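Local coordinates for epidermin biosynthesis protein EpiD (Staphylococcus aureus, PDB 3QJG) that probably catalyses the FMN-dependent oxidative decarboxylation of the C-terminal cysteine of the epidermin precursor peptide, acting as a homododecameric flavoprotein, at residues Y24-K29 and K53-N58; N36-T41 and N100-I105; N118-M123 and T158-V163. All coordinates share one frame; numbering follows the deposited sequence. Where two conformers were deposited one is given.

In the fold
The chain has a Rossmann-like alpha/beta fold, a largely parallel sheet flanked by helices. Contacts 1 and 2 are interleaved along the sequence and touch, their centres about 16 Å apart: strand 34-39, which contact 2 sets against helix 101-107, comes between helices 21-28 and 49-55 of contact 1 in the sequence, and N58 and D57 meet N36. Contact 3 follows both, across the chain's centre from contact 2, about 24 Å from it and about 27 Å from contact 1 (centres). Contacts 2 and 3 hold one FMN from two ends, S40 at the phosphate and N118 at the ring, while T104 of contact 2 serves a second flavin across a subunit interface.

Contact 1: Y24-K29 and K53-N58; sequences YIIELK and KQFCDN
I25 and I26 on the last turns of helix 21-28 pack against F55 and C56 at the end of helix 49-55, joining two helices of the Rossmann-like alpha/beta fold; beside them K29 and D57 meet tip to tip. The polar pair has several partners. K29 NZ forms a salt bridge with the D57 carboxylate, and its hydrogen bond to D57 OD1, at 3.2 Å, is weak. Water 1 spans the same two groups, accepting from K29 NZ at 3.0 Å and donating to D57 OD1 at 2.7 Å. D33 O takes a further bond from the ammonium group, and D57 OD2 accepts from the backbone N of V35. Both charged ends are therefore anchored by the chain around strand 34-39 as well as by each other. The exact place of D57 OD2 is doubtful, because it sits too close to the lysine chain, which is bent at its second and third torsions.

The rest is side-chain packing, against backbone as well as apolar groups. CG2 of I25, anti to its own backbone N, lies 3.6 Å from F55 O and 3.9 Å from F55 CB, while the other branch of I25 extends to C56. I25 also rests on I10 of strand 7-12, and C56 on V37, so this packing continues onto the sheet. A neighbouring subunit covers the outer edge, placing L154 on I26 and V16 on F55. I26 comes obliquely to the F55 ring, its CG1 3.9 Å from F55 CD1 and its CD1 4.1 Å from both F55 CD1 and F55 CE1.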
# COMPACT_ATOMS: atom_id res chain seq x y z
N TYR A 24 -28.49 -4.70 -25.14
CA TYR A 24 -28.55 -6.06 -25.64
C TYR A 24 -28.99 -7.02 -24.54
O TYR A 24 -29.84 -7.90 -24.74
CB TYR A 24 -27.18 -6.45 -26.17
CG TYR A 24 -26.74 -5.68 -27.39
CD1 TYR A 24 -26.82 -6.23 -28.66
CD2 TYR A 24 -26.20 -4.41 -27.27
CE1 TYR A 24 -26.38 -5.54 -29.76
CE2 TYR A 24 -25.78 -3.70 -28.38
CZ TYR A 24 -25.86 -4.27 -29.63
OH TYR A 24 -25.42 -3.55 -30.73
N ILE A 25 -28.47 -6.83 -23.34
CA ILE A 25 -28.91 -7.65 -22.21
C ILE A 25 -30.42 -7.49 -22.01
O ILE A 25 -31.14 -8.48 -21.88
CB ILE A 25 -28.22 -7.28 -20.90
CG1 ILE A 25 -26.71 -7.53 -21.01
CG2 ILE A 25 -28.86 -8.06 -19.76
CD1 ILE A 25 -25.90 -6.88 -19.87
N ILE A 26 -30.90 -6.25 -22.02
CA ILE A 26 -32.32 -6.02 -21.76
C ILE A 26 -33.17 -6.80 -22.77
O ILE A 26 -34.24 -7.37 -22.41
CB ILE A 26 -32.67 -4.49 -21.75
CG1 ILE A 26 -32.15 -3.81 -20.47
CG2 ILE A 26 -34.20 -4.25 -21.85
CD1 ILE A 26 -32.88 -2.46 -20.13
N GLU A 27 -32.73 -6.81 -24.02
CA GLU A 27 -33.48 -7.41 -25.10
C GLU A 27 -33.35 -8.94 -25.15
O GLU A 27 -34.29 -9.61 -25.49
CB GLU A 27 -33.06 -6.79 -26.46
CG GLU A 27 -33.40 -5.29 -26.66
CD GLU A 27 -34.84 -4.90 -26.23
OE1 GLU A 27 -35.00 -4.04 -25.33
OE2 GLU A 27 -35.81 -5.44 -26.81
N LEU A 28 -32.17 -9.47 -24.84
CA LEU A 28 -31.95 -10.91 -24.74
C LEU A 28 -32.78 -11.53 -23.60
O LEU A 28 -33.24 -12.66 -23.72
CB LEU A 28 -30.48 -11.18 -24.62
CG LEU A 28 -29.76 -10.97 -25.95
CD1 LEU A 28 -28.26 -10.80 -25.75
CD2 LEU A 28 -30.01 -12.13 -26.85
N LYS A 29 -33.05 -10.76 -22.54
CA LYS A 29 -33.95 -11.21 -21.48
C LYS A 29 -35.38 -11.56 -21.92
O LYS A 29 -36.02 -12.33 -21.26
CB LYS A 29 -33.93 -10.24 -20.30
CG LYS A 29 -32.72 -10.53 -19.36
CD LYS A 29 -33.26 -11.17 -18.10
CE LYS A 29 -32.38 -12.17 -17.51
NZ LYS A 29 -33.21 -12.92 -16.53
N LYS A 53 -24.39 -5.82 -13.46
CA LYS A 53 -25.21 -6.64 -12.59
C LYS A 53 -26.56 -6.10 -12.30
O LYS A 53 -27.37 -6.77 -11.74
CB LYS A 53 -24.52 -6.92 -11.27
CG LYS A 53 -23.41 -7.92 -11.38
CD LYS A 53 -22.73 -8.09 -10.02
CE LYS A 53 -21.26 -8.17 -10.16
NZ LYS A 53 -20.56 -7.86 -8.90
N GLN A 54 -26.82 -4.85 -12.68
CA GLN A 54 -28.15 -4.30 -12.59
C GLN A 54 -29.04 -4.96 -13.65
O GLN A 54 -30.26 -5.05 -13.47
CB GLN A 54 -28.10 -2.79 -12.79
CG GLN A 54 -27.36 -2.05 -11.71
CD GLN A 54 -28.19 -1.99 -10.43
OE1 GLN A 54 -27.80 -2.53 -9.41
NE2 GLN A 54 -29.34 -1.40 -10.52
N PHE A 55 -28.43 -5.45 -14.72
CA PHE A 55 -29.17 -6.01 -15.86
C PHE A 55 -28.94 -7.51 -16.06
O PHE A 55 -29.89 -8.25 -16.30
CB PHE A 55 -28.81 -5.24 -17.13
CG PHE A 55 -28.99 -3.75 -16.98
CD1 PHE A 55 -30.25 -3.16 -17.11
CD2 PHE A 55 -27.92 -2.94 -16.61
CE1 PHE A 55 -30.42 -1.79 -16.92
CE2 PHE A 55 -28.07 -1.59 -16.40
CZ PHE A 55 -29.33 -1.00 -16.54
N CYS A 56 -27.69 -7.98 -15.99
CA CYS A 56 -27.41 -9.38 -16.20
C CYS A 56 -27.70 -10.21 -14.95
O CYS A 56 -28.09 -9.71 -13.84
CB CYS A 56 -26.01 -9.61 -16.74
SG CYS A 56 -24.62 -9.35 -15.58
N ASP A 57 -27.62 -11.51 -15.15
CA ASP A 57 -27.90 -12.41 -14.06
C ASP A 57 -26.58 -12.73 -13.39
O ASP A 57 -26.48 -12.62 -12.17
CB ASP A 57 -28.68 -13.63 -14.53
CG ASP A 57 -30.05 -13.25 -15.09
OD1 ASP A 57 -30.95 -12.84 -14.31
OD2 ASP A 57 -30.23 -13.34 -16.33
N ASN A 58 -25.52 -12.98 -14.16
CA ASN A 58 -24.26 -13.26 -13.57
C ASN A 58 -23.21 -12.55 -14.35
O ASN A 58 -23.19 -12.57 -15.62
CB ASN A 58 -23.92 -14.76 -13.62
CG ASN A 58 -24.80 -15.58 -12.76
OD1 ASN A 58 -24.53 -15.75 -11.58
ND2 ASN A 58 -25.82 -16.18 -13.35
O HOH W 1 -33.09 -14.37 -13.86

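Contact 2: N36-T41 and N100-I105; sequences NVIAST and NLLLTI. With FMN (flavin mononucleotide), chain M; FMN (flavin mononucleotide), chain P.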
# COMPACT_ATOMS: atom_id res chain seq x y z
N ASN A 36 -26.07 -13.77 -19.02
CA ASN A 36 -24.86 -13.65 -18.20
C ASN A 36 -23.78 -13.02 -19.02
O ASN A 36 -23.85 -13.02 -20.25
CB ASN A 36 -24.36 -15.05 -17.78
CG ASN A 36 -25.41 -15.77 -16.92
OD1 ASN A 36 -25.98 -15.14 -16.08
ND2 ASN A 36 -25.66 -17.09 -17.16
N VAL A 37 -22.76 -12.49 -18.34
CA VAL A 37 -21.77 -11.70 -19.00
C VAL A 37 -20.43 -11.99 -18.46
O VAL A 37 -20.29 -12.21 -17.26
CB VAL A 37 -22.09 -10.21 -18.78
CG1 VAL A 37 -21.07 -9.35 -19.51
CG2 VAL A 37 -23.47 -9.92 -19.31
N ILE A 38 -19.44 -11.98 -19.36
CA ILE A 38 -18.04 -12.02 -19.03
C ILE A 38 -17.29 -11.05 -19.94
O ILE A 38 -17.63 -10.95 -21.10
CB ILE A 38 -17.43 -13.46 -19.23
CG1 ILE A 38 -15.98 -13.53 -18.74
CG2 ILE A 38 -17.54 -13.95 -20.71
CD1 ILE A 38 -15.37 -14.99 -18.74
N ALA A 39 -16.26 -10.39 -19.43
CA ALA A 39 -15.38 -9.53 -20.28
C ALA A 39 -14.03 -10.14 -20.47
O ALA A 39 -13.57 -10.84 -19.59
CB ALA A 39 -15.21 -8.21 -19.66
N SER A 40 -13.36 -9.74 -21.56
CA SER A 40 -11.98 -10.07 -21.78
C SER A 40 -11.14 -9.27 -20.79
O SER A 40 -11.67 -8.41 -20.06
CB SER A 40 -11.53 -9.65 -23.21
OG SER A 40 -11.62 -8.23 -23.40
N THR A 41 -9.82 -9.49 -20.80
CA THR A 41 -9.02 -8.86 -19.75
C THR A 41 -8.99 -7.36 -20.08
O THR A 41 -9.38 -6.53 -19.25
CB THR A 41 -7.64 -9.54 -19.56
OG1 THR A 41 -7.87 -10.90 -19.09
CG2 THR A 41 -6.73 -8.73 -18.55
N ASN A 100 -7.22 -16.22 -21.30
CA ASN A 100 -8.15 -15.76 -20.26
C ASN A 100 -9.44 -16.56 -20.17
O ASN A 100 -9.65 -17.42 -20.98
CB ASN A 100 -8.45 -14.31 -20.45
CG ASN A 100 -9.11 -13.98 -21.77
OD1 ASN A 100 -10.02 -14.68 -22.24
ND2 ASN A 100 -8.70 -12.84 -22.36
N LEU A 101 -10.31 -16.26 -19.20
CA LEU A 101 -11.45 -17.10 -19.00
C LEU A 101 -12.43 -17.07 -20.21
O LEU A 101 -12.94 -18.09 -20.67
CB LEU A 101 -12.16 -16.68 -17.67
CG LEU A 101 -13.37 -17.52 -17.41
CD1 LEU A 101 -12.98 -19.05 -17.46
CD2 LEU A 101 -14.07 -17.00 -16.01
N LEU A 102 -12.70 -15.89 -20.75
CA LEU A 102 -13.56 -15.73 -21.88
C LEU A 102 -13.12 -16.57 -23.06
O LEU A 102 -13.94 -17.23 -23.72
CB LEU A 102 -13.57 -14.25 -22.30
CG LEU A 102 -14.36 -13.81 -23.53
CD1 LEU A 102 -14.65 -12.32 -23.41
CD2 LEU A 102 -13.58 -14.03 -24.87
N LEU A 103 -11.83 -16.53 -23.34
CA LEU A 103 -11.33 -17.22 -24.51
C LEU A 103 -11.35 -18.73 -24.36
O LEU A 103 -11.56 -19.47 -25.34
CB LEU A 103 -9.91 -16.79 -24.82
CG LEU A 103 -9.59 -15.37 -25.28
CD1 LEU A 103 -8.06 -15.16 -25.37
CD2 LEU A 103 -10.23 -15.14 -26.61
N THR A 104 -11.07 -19.19 -23.14
CA THR A 104 -11.16 -20.61 -22.79
C THR A 104 -12.60 -21.18 -22.87
O THR A 104 -12.81 -22.33 -23.32
CB THR A 104 -10.62 -20.84 -21.34
OG1 THR A 104 -9.29 -20.32 -21.26
CG2 THR A 104 -10.66 -22.29 -20.93
N ILE A 105 -13.56 -20.41 -22.39
CA ILE A 105 -14.95 -20.68 -22.59
C ILE A 105 -15.31 -20.87 -24.07
O ILE A 105 -15.94 -21.88 -24.39
CB ILE A 105 -15.86 -19.64 -21.95
CG1 ILE A 105 -15.67 -19.65 -20.45
CG2 ILE A 105 -17.34 -19.99 -22.20
CD1 ILE A 105 -16.27 -18.39 -19.73
N1 FMN M . -10.21 -3.34 -31.11
C2 FMN M . -11.13 -3.95 -31.92
O2 FMN M . -10.84 -4.99 -32.49
N3 FMN M . -12.35 -3.39 -32.12
C4 FMN M . -12.69 -2.21 -31.52
O4 FMN M . -13.79 -1.78 -31.77
C4A FMN M . -11.78 -1.55 -30.70
N5 FMN M . -12.07 -0.37 -30.06
C5A FMN M . -11.17 0.20 -29.22
C6 FMN M . -11.45 1.42 -28.62
C7 FMN M . -10.53 1.99 -27.77
C7M FMN M . -10.80 3.29 -27.07
C8 FMN M . -9.31 1.35 -27.55
C8M FMN M . -8.23 1.95 -26.67
C9 FMN M . -9.00 0.16 -28.18
C9A FMN M . -9.93 -0.43 -29.03
N10 FMN M . -9.60 -1.62 -29.68
C10 FMN M . -10.53 -2.16 -30.50
C1' FMN M . -8.30 -2.34 -29.52
C2' FMN M . -8.46 -3.55 -28.59
O2' FMN M . -9.10 -3.15 -27.37
C3' FMN M . -7.11 -4.14 -28.44
O3' FMN M . -6.62 -4.67 -29.69
C4' FMN M . -7.11 -5.23 -27.36
O4' FMN M . -5.85 -5.88 -27.32
C5' FMN M . -8.09 -6.32 -27.63
O5' FMN M . -8.12 -7.11 -26.45
P FMN M . -9.31 -8.16 -26.17
O1P FMN M . -8.78 -9.16 -25.20
O2P FMN M . -9.69 -8.80 -27.47
O3P FMN M . -10.49 -7.65 -25.46
N1 FMN P . -7.15 -25.88 -19.22
C2 FMN P . -6.65 -26.97 -19.90
O2 FMN P . -6.24 -26.92 -21.11
N3 FMN P . -6.56 -28.14 -19.18
C4 FMN P . -6.99 -28.26 -17.88
O4 FMN P . -6.91 -29.37 -17.36
C4A FMN P . -7.51 -27.15 -17.23
N5 FMN P . -7.99 -27.21 -15.92
C5A FMN P . -8.46 -26.07 -15.27
C6 FMN P . -8.92 -26.11 -13.96
C7 FMN P . -9.39 -24.95 -13.31
C7M FMN P . -9.90 -25.00 -11.88
C8 FMN P . -9.42 -23.75 -14.03
C8M FMN P . -9.90 -22.46 -13.41
C9 FMN P . -8.96 -23.71 -15.34
C9A FMN P . -8.49 -24.87 -15.97
N10 FMN P . -8.06 -24.82 -17.28
C10 FMN P . -7.56 -25.95 -17.91
C1' FMN P . -8.08 -23.57 -18.06
C2' FMN P . -6.69 -22.96 -18.18
O2' FMN P . -6.06 -22.68 -16.95
C3' FMN P . -6.84 -21.65 -18.93
O3' FMN P . -7.21 -21.85 -20.28
C4' FMN P . -5.52 -20.84 -18.85
O4' FMN P . -5.64 -19.71 -19.63
C5' FMN P . -4.36 -21.62 -19.32
O5' FMN P . -3.23 -20.78 -19.31
P FMN P . -1.76 -21.40 -19.45
O1P FMN P . -0.74 -20.25 -19.81
O2P FMN P . -1.86 -22.44 -20.46
O3P FMN P . -1.41 -22.15 -18.20
O HOH W 2 -12.15 -13.25 -19.16
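I38 drives the end of its side chain into helix 101-107, where its CD1 meets L101, L102 and I105. I38 CD1 lies 3.5 Å from L101 CG, tighter than usual for two carbons, and the two side chains cross at about a right angle. The same methyl lies 3.7 Å from I105 CD1 and also touches the backbone N of L102. The CA-CB bond of I38 points toward the helix; CG1 is anti to the backbone N (chi1 -174°), and CD1 extends the chain further (chi2 172°). L102 CD1 lies on the backbone where the strand ends, 3.4 Å from S40 N and also touching A39 C. Further along, T41 OG1 and N100 CB touch as their side chains slide past each other in opposite directions.

Water 2 bridges the two backbones, donating to A39 O at 2.8 Å and accepting from L102 N at 3.1 Å; this satisfies an amide in the first turn of the helix. N100 is the N-cap, with its OD1 accepting from L103 N at 2.8 Å, and E62 takes the amide of L101.

This is the end of a parallel strand in a Rossmann-like fold, with the cofactor phosphate bound just beyond it. S40 OG donates to O3P of FMN chain M, although the modelled distance is too short to be trusted, and receives a weak bond from G43 N. On the far side of the helix, T104 OG1 donates to N100 O from above the carbonyl plane, while the T104 amide also reaches that oxygen. The same hydroxyl accepts from O3' of FMN chain P at 2.8 Å, a flavin bound mainly by a neighbouring subunit, whose M123 packs on T104.

Contact 3: N118-M123 and T158-V163; sequences NMNLRM and TFKKNV. With FMN (flavin mononucleotide), chain M.
M119 and V163 form an antiparallel hydrogen-bonded pair, M119 N donating to V163 O at 2.9 Å and V163 N to M119 O at 3.0 Å, and the next pair, N120 with N162, is non-hydrogen-bonded. Segment 118-123 belongs to the PXMNXXMW sequence motif of this flavoprotein decarboxylase family. Strand 158-163 is one arm of the hairpin with strand 148-153, consistent with the substrate clamp of EpiD.

As the chain turns into helix 121-124, L121 N still reaches K161 O in a nearly straight bond of 2.8 Å (174° at the hydrogen). N120 is the N-cap of that helix, its OD1 accepting from R122 N. Its ND2 gives hydrogens to waters 3 and 4; N162 ND2 shares water 3, and K161 N shares water 4. N162 ND2 also makes a weak bond to M119 O. M119 and V163 lie side by side, pointing the same way, with M119 CG 3.6 Å from V163 CG1 in one of the two V163 conformers, while the L121 and K161 side chains cross obliquely, L121 CD2 touching K161 CB and CD.

N118 grips the flavin ring with two bonds. Its OD1 is held by A165 N and N17 ND2, which steadies the amide whose ND2 donates to FMN O4 at 3.1 Å, while N118 O accepts a hydrogen bond from FMN N3 at 2.7 Å.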
# COMPACT_ATOMS: atom_id res chain seq x y z
N ASN A 118 -16.45 -6.34 -34.64
CA ASN A 118 -16.54 -4.91 -34.35
C ASN A 118 -15.16 -4.30 -34.35
O ASN A 118 -14.37 -4.54 -33.45
CB ASN A 118 -17.24 -4.72 -33.01
CG ASN A 118 -17.73 -3.28 -32.80
OD1 ASN A 118 -18.92 -3.00 -32.93
ND2 ASN A 118 -16.79 -2.36 -32.44
N MET A 119 -14.82 -3.58 -35.41
CA MET A 119 -13.45 -3.14 -35.54
C MET A 119 -13.26 -2.25 -36.73
O MET A 119 -14.07 -2.26 -37.66
CB MET A 119 -12.57 -4.37 -35.66
CG MET A 119 -12.82 -5.16 -36.96
SD MET A 119 -11.90 -6.71 -37.04
CE MET A 119 -12.86 -7.69 -35.96
N ASN A 120 -12.21 -1.44 -36.70
CA ASN A 120 -11.86 -0.62 -37.86
C ASN A 120 -11.77 -1.48 -39.10
O ASN A 120 -11.28 -2.60 -39.05
CB ASN A 120 -10.52 0.07 -37.64
CG ASN A 120 -10.21 1.05 -38.70
OD1 ASN A 120 -9.49 0.75 -39.64
ND2 ASN A 120 -10.79 2.25 -38.59
N LEU A 121 -12.26 -0.96 -40.22
CA LEU A 121 -12.14 -1.68 -41.49
C LEU A 121 -10.73 -2.22 -41.81
O LEU A 121 -10.61 -3.29 -42.41
CB LEU A 121 -12.55 -0.75 -42.62
CG LEU A 121 -12.66 -1.38 -44.00
CD1 LEU A 121 -13.60 -2.55 -43.92
CD2 LEU A 121 -13.17 -0.31 -44.95
N ARG A 122 -9.67 -1.51 -41.42
CA ARG A 122 -8.29 -1.95 -41.72
C ARG A 122 -8.00 -3.26 -41.05
O ARG A 122 -7.23 -4.08 -41.58
CB ARG A 122 -7.24 -0.96 -41.20
CG ARG A 122 -7.31 0.36 -41.86
CD ARG A 122 -6.61 1.45 -41.07
NE ARG A 122 -6.45 2.58 -41.97
CZ ARG A 122 -7.06 3.75 -41.89
NH1 ARG A 122 -7.89 4.04 -40.89
NH2 ARG A 122 -6.82 4.67 -42.83
N MET A 123 -8.60 -3.46 -39.88
CA MET A 123 -8.36 -4.65 -39.14
C MET A 123 -9.23 -5.77 -39.69
O MET A 123 -8.80 -6.92 -39.74
CB MET A 123 -8.62 -4.41 -37.67
CG MET A 123 -7.87 -3.20 -37.06
SD MET A 123 -8.64 -2.75 -35.49
CE MET A 123 -7.66 -3.74 -34.38
N THR A 158 -12.68 12.64 -36.75
CA THR A 158 -12.47 12.22 -38.14
C THR A 158 -13.55 11.22 -38.51
O THR A 158 -14.32 10.77 -37.65
CB THR A 158 -11.10 11.53 -38.39
OG1 THR A 158 -11.06 10.23 -37.76
CG2 THR A 158 -9.92 12.41 -37.92
N PHE A 159 -13.60 10.89 -39.80
CA PHE A 159 -14.49 9.84 -40.29
C PHE A 159 -13.75 8.52 -40.35
O PHE A 159 -12.66 8.44 -40.90
CB PHE A 159 -15.06 10.20 -41.66
CG PHE A 159 -16.25 11.13 -41.59
CD1 PHE A 159 -17.48 10.65 -41.18
CD2 PHE A 159 -16.13 12.47 -41.90
CE1 PHE A 159 -18.58 11.50 -41.11
CE2 PHE A 159 -17.22 13.32 -41.83
CZ PHE A 159 -18.45 12.84 -41.42
N LYS A 160 -14.35 7.49 -39.76
CA LYS A 160 -13.81 6.13 -39.77
C LYS A 160 -14.77 5.08 -40.34
O LYS A 160 -15.99 5.21 -40.24
CB LYS A 160 -13.41 5.72 -38.34
CG LYS A 160 -12.28 6.60 -37.77
CD LYS A 160 -11.76 6.07 -36.48
CE LYS A 160 -10.53 6.89 -35.97
NZ LYS A 160 -10.16 6.49 -34.56
N LYS A 161 -14.18 4.04 -40.90
CA LYS A 161 -14.91 2.92 -41.49
C LYS A 161 -14.78 1.75 -40.53
O LYS A 161 -13.70 1.46 -40.04
CB LYS A 161 -14.34 2.57 -42.88
CG LYS A 161 -14.42 3.69 -43.90
CD LYS A 161 -13.88 3.26 -45.31
CE LYS A 161 -14.35 4.16 -46.48
NZ LYS A 161 -13.29 5.10 -46.96
N ASN A 162 -15.88 1.07 -40.26
CA ASN A 162 -15.93 0.06 -39.23
C ASN A 162 -16.84 -1.03 -39.70
O ASN A 162 -17.78 -0.75 -40.48
CB ASN A 162 -16.59 0.65 -37.98
CG ASN A 162 -15.67 1.55 -37.19
OD1 ASN A 162 -15.92 2.74 -37.09
ND2 ASN A 162 -14.60 0.97 -36.60
N VAL A 163 -16.55 -2.26 -39.28
CA VAL A 163 -17.57 -3.27 -39.13
C VAL A 163 -18.08 -3.12 -37.69
O VAL A 163 -17.30 -2.98 -36.77
CB VAL A 163 -17.04 -4.68 -39.40
CG1 VAL A 163 -16.16 -5.21 -38.27
CG2 VAL A 163 -18.16 -5.60 -39.63
N1 FMN M . -10.21 -3.34 -31.11
C2 FMN M . -11.13 -3.95 -31.92
O2 FMN M . -10.84 -4.99 -32.49
N3 FMN M . -12.35 -3.39 -32.12
C4 FMN M . -12.69 -2.21 -31.52
O4 FMN M . -13.79 -1.78 -31.77
C4A FMN M . -11.78 -1.55 -30.70
N5 FMN M . -12.07 -0.37 -30.06
C5A FMN M . -11.17 0.20 -29.22
C6 FMN M . -11.45 1.42 -28.62
C7 FMN M . -10.53 1.99 -27.77
C7M FMN M . -10.80 3.29 -27.07
C8 FMN M . -9.31 1.35 -27.55
C8M FMN M . -8.23 1.95 -26.67
C9 FMN M . -9.00 0.16 -28.18
C9A FMN M . -9.93 -0.43 -29.03
N10 FMN M . -9.60 -1.62 -29.68
C10 FMN M . -10.53 -2.16 -30.50
C1' FMN M . -8.30 -2.34 -29.52
C2' FMN M . -8.46 -3.55 -28.59
O2' FMN M . -9.10 -3.15 -27.37
C3' FMN M . -7.11 -4.14 -28.44
O3' FMN M . -6.62 -4.67 -29.69
C4' FMN M . -7.11 -5.23 -27.36
O4' FMN M . -5.85 -5.88 -27.32
C5' FMN M . -8.09 -6.32 -27.63
O5' FMN M . -8.12 -7.11 -26.45
P FMN M . -9.31 -8.16 -26.17
O1P FMN M . -8.78 -9.16 -25.20
O2P FMN M . -9.69 -8.80 -27.47
O3P FMN M . -10.49 -7.65 -25.46
O HOH W 3 -12.25 2.62 -36.04
O HOH W 4 -11.34 4.17 -40.63